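PDB 4O7K: protein osa from Shigella flexneri, which suppresses the oncogenicity of Agrobacterium tumefaciens and acts as a plasmid fertility inhibition factor of the ParB/Srx superfamily. Local coordinates for residues A[36-45]-A[113-121]. The protein carries 1 engineered substitution. Sequence-based numbering, arbitrary orientation.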
ATOM      1  N   VAL A  36       9.349  10.217  10.909  1.00 30.26           N
ATOM      2  CA  VAL A  36      10.196  10.244  12.102  1.00 32.36           C
ATOM      3  C   VAL A  36      11.646  10.543  11.793  1.00 35.91           C
ATOM      4  O   VAL A  36      12.136  10.230  10.713  1.00 32.10           O
ATOM      5  CB  VAL A  36      10.143   8.900  12.880  1.00 34.70           C
ATOM      6  CG1 VAL A  36       8.806   8.741  13.592  1.00 37.61           C
ATOM      7  CG2 VAL A  36      10.438   7.719  11.957  1.00 29.35           C
ATOM      8  N   PRO A  37      12.342  11.170  12.754  1.00 37.48           N
ATOM      9  CA  PRO A  37      13.803  11.252  12.699  1.00 32.51           C
ATOM     10  C   PRO A  37      14.415   9.849  12.666  1.00 38.16           C
ATOM     11  O   PRO A  37      13.876   8.921  13.292  1.00 35.65           O
ATOM     12  CB  PRO A  37      14.170  11.981  14.004  1.00 36.82           C
ATOM     13  CG  PRO A  37      12.935  12.696  14.415  1.00 29.10           C
ATOM     14  CD  PRO A  37      11.791  11.839  13.948  1.00 30.27           C
ATOM     15  N   ASN A  38      15.520   9.692  11.948  1.00 32.90           N
ATOM     16  CA  ASN A  38      16.174   8.392  11.856  1.00 43.14           C
ATOM     17  C   ASN A  38      17.684   8.528  11.678  1.00 43.32           C
ATOM     18  O   ASN A  38      18.174   9.602  11.342  1.00 43.08           O
ATOM     19  CB  ASN A  38      15.572   7.575  10.703  1.00 41.43           C
ATOM     20  CG  ASN A  38      15.634   8.305   9.377  1.00 43.07           C
ATOM     21  OD1 ASN A  38      16.590   8.157   8.618  1.00 45.96           O
ATOM     22  ND2 ASN A  38      14.609   9.097   9.089  1.00 36.97           N
ATOM     23  N   ALA A  39      18.411   7.432  11.897  1.00 41.37           N
ATOM     24  CA  ALA A  39      19.876   7.441  11.880  1.00 52.29           C
ATOM     25  C   ALA A  39      20.457   7.646  10.480  1.00 58.78           C
ATOM     26  O   ALA A  39      21.642   7.921  10.324  1.00 59.00           O
ATOM     27  CB  ALA A  39      20.414   6.146  12.478  1.00 54.98           C
ATOM     28  N   TRP A  40      19.619   7.498   9.464  1.00 54.80           N
ATOM     29  CA  TRP A  40      20.063   7.650   8.084  1.00 60.33           C
ATOM     30  C   TRP A  40      19.708   9.050   7.607  1.00 58.06           C
ATOM     31  O   TRP A  40      19.233   9.886   8.380  1.00 69.07           O
ATOM     32  CB  TRP A  40      19.430   6.564   7.205  1.00 50.25           C
ATOM     33  CG  TRP A  40      19.102   5.339   8.022  1.00 57.59           C
ATOM     34  CD1 TRP A  40      17.857   4.899   8.382  1.00 62.69           C
ATOM     35  CD2 TRP A  40      20.037   4.444   8.648  1.00 65.51           C
ATOM     36  NE1 TRP A  40      17.960   3.773   9.170  1.00 63.42           N
ATOM     37  CE2 TRP A  40      19.286   3.473   9.347  1.00 63.41           C
ATOM     38  CE3 TRP A  40      21.436   4.364   8.676  1.00 68.00           C
ATOM     39  CZ2 TRP A  40      19.887   2.434  10.066  1.00 59.53           C
ATOM     40  CZ3 TRP A  40      22.030   3.329   9.389  1.00 74.09           C
ATOM     41  CH2 TRP A  40      21.255   2.378  10.073  1.00 67.88           C
ATOM     42  N   ASN A  41      19.965   9.319   6.339  1.00 56.78           N
ATOM     43  CA  ASN A  41      19.634  10.618   5.792  1.00 62.37           C
ATOM     44  C   ASN A  41      18.530  10.382   4.771  1.00 66.53           C
ATOM     45  O   ASN A  41      18.738  10.521   3.564  1.00 59.71           O
ATOM     46  CB  ASN A  41      20.872  11.275   5.172  1.00 66.39           C
ATOM     47  CG  ASN A  41      20.574  12.618   4.528  1.00 76.35           C
ATOM     48  OD1 ASN A  41      19.449  13.118   4.585  1.00 81.91           O
ATOM     49  ND2 ASN A  41      21.593  13.209   3.901  1.00 72.90           N
ATOM     50  N   GLU A  42      17.356   9.996   5.264  1.00 57.07           N
ATOM     51  CA  GLU A  42      16.270   9.587   4.380  1.00 47.53           C
ATOM     52  C   GLU A  42      14.897   9.826   4.997  1.00 43.21           C
ATOM     53  O   GLU A  42      14.773  10.089   6.193  1.00 37.09           O
ATOM     54  CB  GLU A  42      16.420   8.108   4.014  1.00 42.58           C
ATOM     55  CG  GLU A  42      16.372   7.157   5.210  1.00 46.48           C
ATOM     56  CD  GLU A  42      16.734   5.720   4.844  1.00 41.79           C
ATOM     57  OE1 GLU A  42      17.530   5.531   3.902  1.00 49.70           O
ATOM     58  OE2 GLU A  42      16.225   4.783   5.501  1.00 41.46           O
ATOM     59  N   VAL A  43      13.861   9.731   4.172  1.00 34.18           N
ATOM     60  CA  VAL A  43      12.510   9.838   4.687  1.00 32.58           C
ATOM     61  C   VAL A  43      12.090   8.483   5.233  1.00 31.86           C
ATOM     62  O   VAL A  43      12.133   7.478   4.522  1.00 29.92           O
ATOM     63  CB  VAL A  43      11.534  10.308   3.615  1.00 29.19           C
ATOM     64  CG1 VAL A  43      10.112  10.339   4.167  1.00 32.14           C
ATOM     65  CG2 VAL A  43      11.950  11.683   3.110  1.00 33.30           C
ATOM     66  N   VAL A  44      11.718   8.457   6.509  1.00 30.06           N
ATOM     67  CA  VAL A  44      11.276   7.230   7.154  1.00 29.53           C
ATOM     68  C   VAL A  44       9.956   7.458   7.873  1.00 32.08           C
ATOM     69  O   VAL A  44       9.773   8.479   8.540  1.00 27.68           O
ATOM     70  CB  VAL A  44      12.326   6.708   8.157  1.00 31.98           C
ATOM     71  CG1 VAL A  44      11.769   5.531   8.962  1.00 27.04           C
ATOM     72  CG2 VAL A  44      13.599   6.301   7.421  1.00 35.41           C
ATOM     73  N   TRP A  45       9.024   6.524   7.712  1.00 30.86           N
ATOM     74  CA  TRP A  45       7.791   6.549   8.491  1.00 24.61           C
ATOM     75  C   TRP A  45       7.748   5.433   9.514  1.00 24.99           C
ATOM     76  O   TRP A  45       8.201   4.320   9.256  1.00 26.33           O
ATOM     77  CB  TRP A  45       6.562   6.406   7.609  1.00 24.57           C
ATOM     78  CG  TRP A  45       6.328   7.462   6.612  1.00 25.80           C
ATOM     79  CD1 TRP A  45       5.549   8.571   6.758  1.00 24.20           C
ATOM     80  CD2 TRP A  45       6.817   7.485   5.269  1.00 23.68           C
ATOM     81  NE1 TRP A  45       5.544   9.303   5.595  1.00 25.20           N
ATOM     82  CE2 TRP A  45       6.312   8.655   4.662  1.00 25.82           C
ATOM     83  CE3 TRP A  45       7.645   6.639   4.525  1.00 24.40           C
ATOM     84  CZ2 TRP A  45       6.605   8.996   3.339  1.00 26.17           C
ATOM     85  CZ3 TRP A  45       7.930   6.979   3.202  1.00 25.25           C
ATOM     86  CH2 TRP A  45       7.416   8.152   2.635  1.00 23.63           C
ATOM     87  N   GLY A 113      12.889  -3.380  11.932  1.00 37.19           N
ATOM     88  CA  GLY A 113      12.514  -2.096  12.503  1.00 38.02           C
ATOM     89  C   GLY A 113      13.251  -0.906  11.923  1.00 39.64           C
ATOM     90  O   GLY A 113      13.675  -0.934  10.763  1.00 29.84           O
ATOM     91  N   ILE A 114      13.414   0.136  12.740  1.00 31.14           N
ATOM     92  CA  ILE A 114      13.960   1.408  12.269  1.00 29.47           C
ATOM     93  C   ILE A 114      15.392   1.266  11.751  1.00 33.72           C
ATOM     94  O   ILE A 114      15.822   2.035  10.894  1.00 37.34           O
ATOM     95  CB  ILE A 114      13.917   2.503  13.368  1.00 35.74           C
ATOM     96  CG1 ILE A 114      14.285   3.866  12.768  1.00 41.17           C
ATOM     97  CG2 ILE A 114      14.828   2.147  14.538  1.00 32.93           C
ATOM     98  CD1 ILE A 114      13.349   4.991  13.148  1.00 41.49           C
ATOM     99  N   ASP A 115      16.123   0.272  12.245  1.00 35.76           N
ATOM    100  CA  ASP A 115      17.476   0.036  11.749  1.00 37.92           C
ATOM    101  C   ASP A 115      17.494  -0.401  10.285  1.00 40.31           C
ATOM    102  O   ASP A 115      18.510  -0.271   9.607  1.00 39.05           O
ATOM    103  CB  ASP A 115      18.185  -1.007  12.603  1.00 43.49           C
ATOM    104  CG  ASP A 115      18.499  -0.499  13.992  1.00 44.75           C
ATOM    105  OD1 ASP A 115      18.485   0.735  14.186  1.00 42.73           O
ATOM    106  OD2 ASP A 115      18.754  -1.335  14.882  1.00 46.78           O
ATOM    107  N   SER A 116      16.376  -0.923   9.795  1.00 35.75           N
ATOM    108  CA  SER A 116      16.287  -1.291   8.382  1.00 35.37           C
ATOM    109  C   SER A 116      14.851  -1.175   7.888  1.00 34.48           C
ATOM    110  O   SER A 116      14.164  -2.188   7.745  1.00 31.81           O
ATOM    111  CB  SER A 116      16.806  -2.714   8.153  1.00 34.92           C
ATOM    112  OG  SER A 116      16.934  -2.994   6.762  1.00 38.80           O
ATOM    113  N   PRO A 117      14.387   0.066   7.650  1.00 30.85           N
ATOM    114  CA  PRO A 117      13.012   0.252   7.178  1.00 28.82           C
ATOM    115  C   PRO A 117      12.802  -0.381   5.804  1.00 28.47           C
ATOM    116  O   PRO A 117      13.718  -0.405   4.985  1.00 28.29           O
ATOM    117  CB  PRO A 117      12.851   1.773   7.118  1.00 32.62           C
ATOM    118  CG  PRO A 117      14.242   2.320   7.089  1.00 42.01           C
ATOM    119  CD  PRO A 117      15.090   1.345   7.846  1.00 37.64           C
ATOM    120  N   VAL A 118      11.597  -0.890   5.576  1.00 29.67           N
ATOM    121  CA  VAL A 118      11.236  -1.494   4.300  1.00 29.38           C
ATOM    122  C   VAL A 118      10.953  -0.421   3.241  1.00 24.83           C
ATOM    123  O   VAL A 118      10.132   0.461   3.462  1.00 25.72           O
ATOM    124  CB  VAL A 118      10.001  -2.398   4.458  1.00 27.25           C
ATOM    125  CG1 VAL A 118       9.596  -3.015   3.100  1.00 23.84           C
ATOM    126  CG2 VAL A 118      10.282  -3.484   5.486  1.00 30.80           C
ATOM    127  N   PRO A 119      11.635  -0.491   2.086  1.00 29.90           N
ATOM    128  CA  PRO A 119      11.353   0.459   0.997  1.00 29.39           C
ATOM    129  C   PRO A 119       9.907   0.368   0.504  1.00 24.85           C
ATOM    130  O   PRO A 119       9.294  -0.701   0.557  1.00 23.07           O
ATOM    131  CB  PRO A 119      12.340   0.042  -0.097  1.00 33.95           C
ATOM    132  CG  PRO A 119      13.462  -0.621   0.661  1.00 35.62           C
ATOM    133  CD  PRO A 119      12.783  -1.361   1.771  1.00 31.14           C
ATOM    134  N   LEU A 120       9.370   1.495   0.049  1.00 26.74           N
ATOM    135  CA  LEU A 120       7.999   1.555  -0.442  1.00 24.86           C
ATOM    136  C   LEU A 120       7.793   0.712  -1.697  1.00 23.92           C
ATOM    137  O   LEU A 120       8.717   0.499  -2.473  1.00 25.49           O
ATOM    138  CB  LEU A 120       7.612   3.000  -0.752  1.00 22.78           C
ATOM    139  CG  LEU A 120       7.673   3.967   0.435  1.00 25.47           C
ATOM    140  CD1 LEU A 120       7.169   5.333  -0.020  1.00 25.95           C
ATOM    141  CD2 LEU A 120       6.851   3.416   1.574  1.00 26.50           C
ATOM    142  N   ALA A 121       6.558   0.262  -1.876  1.00 20.30           N
ATOM    143  CA  ALA A 121       6.101  -0.329  -3.126  1.00 25.07           C
ATOM    144  C   ALA A 121       5.969   0.732  -4.206  1.00 27.33           C
ATOM    145  O   ALA A 121       5.635   1.892  -3.928  1.00 28.96           O
ATOM    146  CB  ALA A 121       4.772  -1.022  -2.917  1.00 22.74           C
TER
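With chi1 at -27°, midway between staggered and eclipsed in a poorly ordered side chain, Trp40 turns the edge of its indole to the turn at Ile114 and Asp115; Ile114, with CG1 anti to the backbone N (chi1 -171°) and chi2 off-staggered at 133°, brings CD1 to Val36 CG2, 4.2 Å away. Trp40 NE1 gives a nearly straight hydrogen bond of 3.3 Å to Ile114 O, which lies at the ring edge and receives the N-H in its carbonyl plane. The indole is exposed, consistent with a modest hold. Pro117 CG meets Val44 CG2 at 4.0 Å and the carboxylate atom Glu42 OE2 at 3.5 Å. Leu120 CD1 packs 3.7 Å from Trp45 CZ3, the two side chains crossing at about a right angle, while Trp45 NE1 is hydrogen-bonded to Tyr70 OH. The loop's shape is braced from within: Asn38 ND2 donates to both Val36 O (3.2 Å) and Glu42 O (3.1 Å), each acceptor close to the plane of the Asn38 amide. Strand 55-58 separates strands 44-47 and 118-128, with Thr58 touching Glu42, Val44 and Pro117. The contact thus joins a beta-hairpin connection, closed by Val36 N to Val44 O, to the type I turn leading from helix 103-112 into strand 118-128 of the mixed sheet.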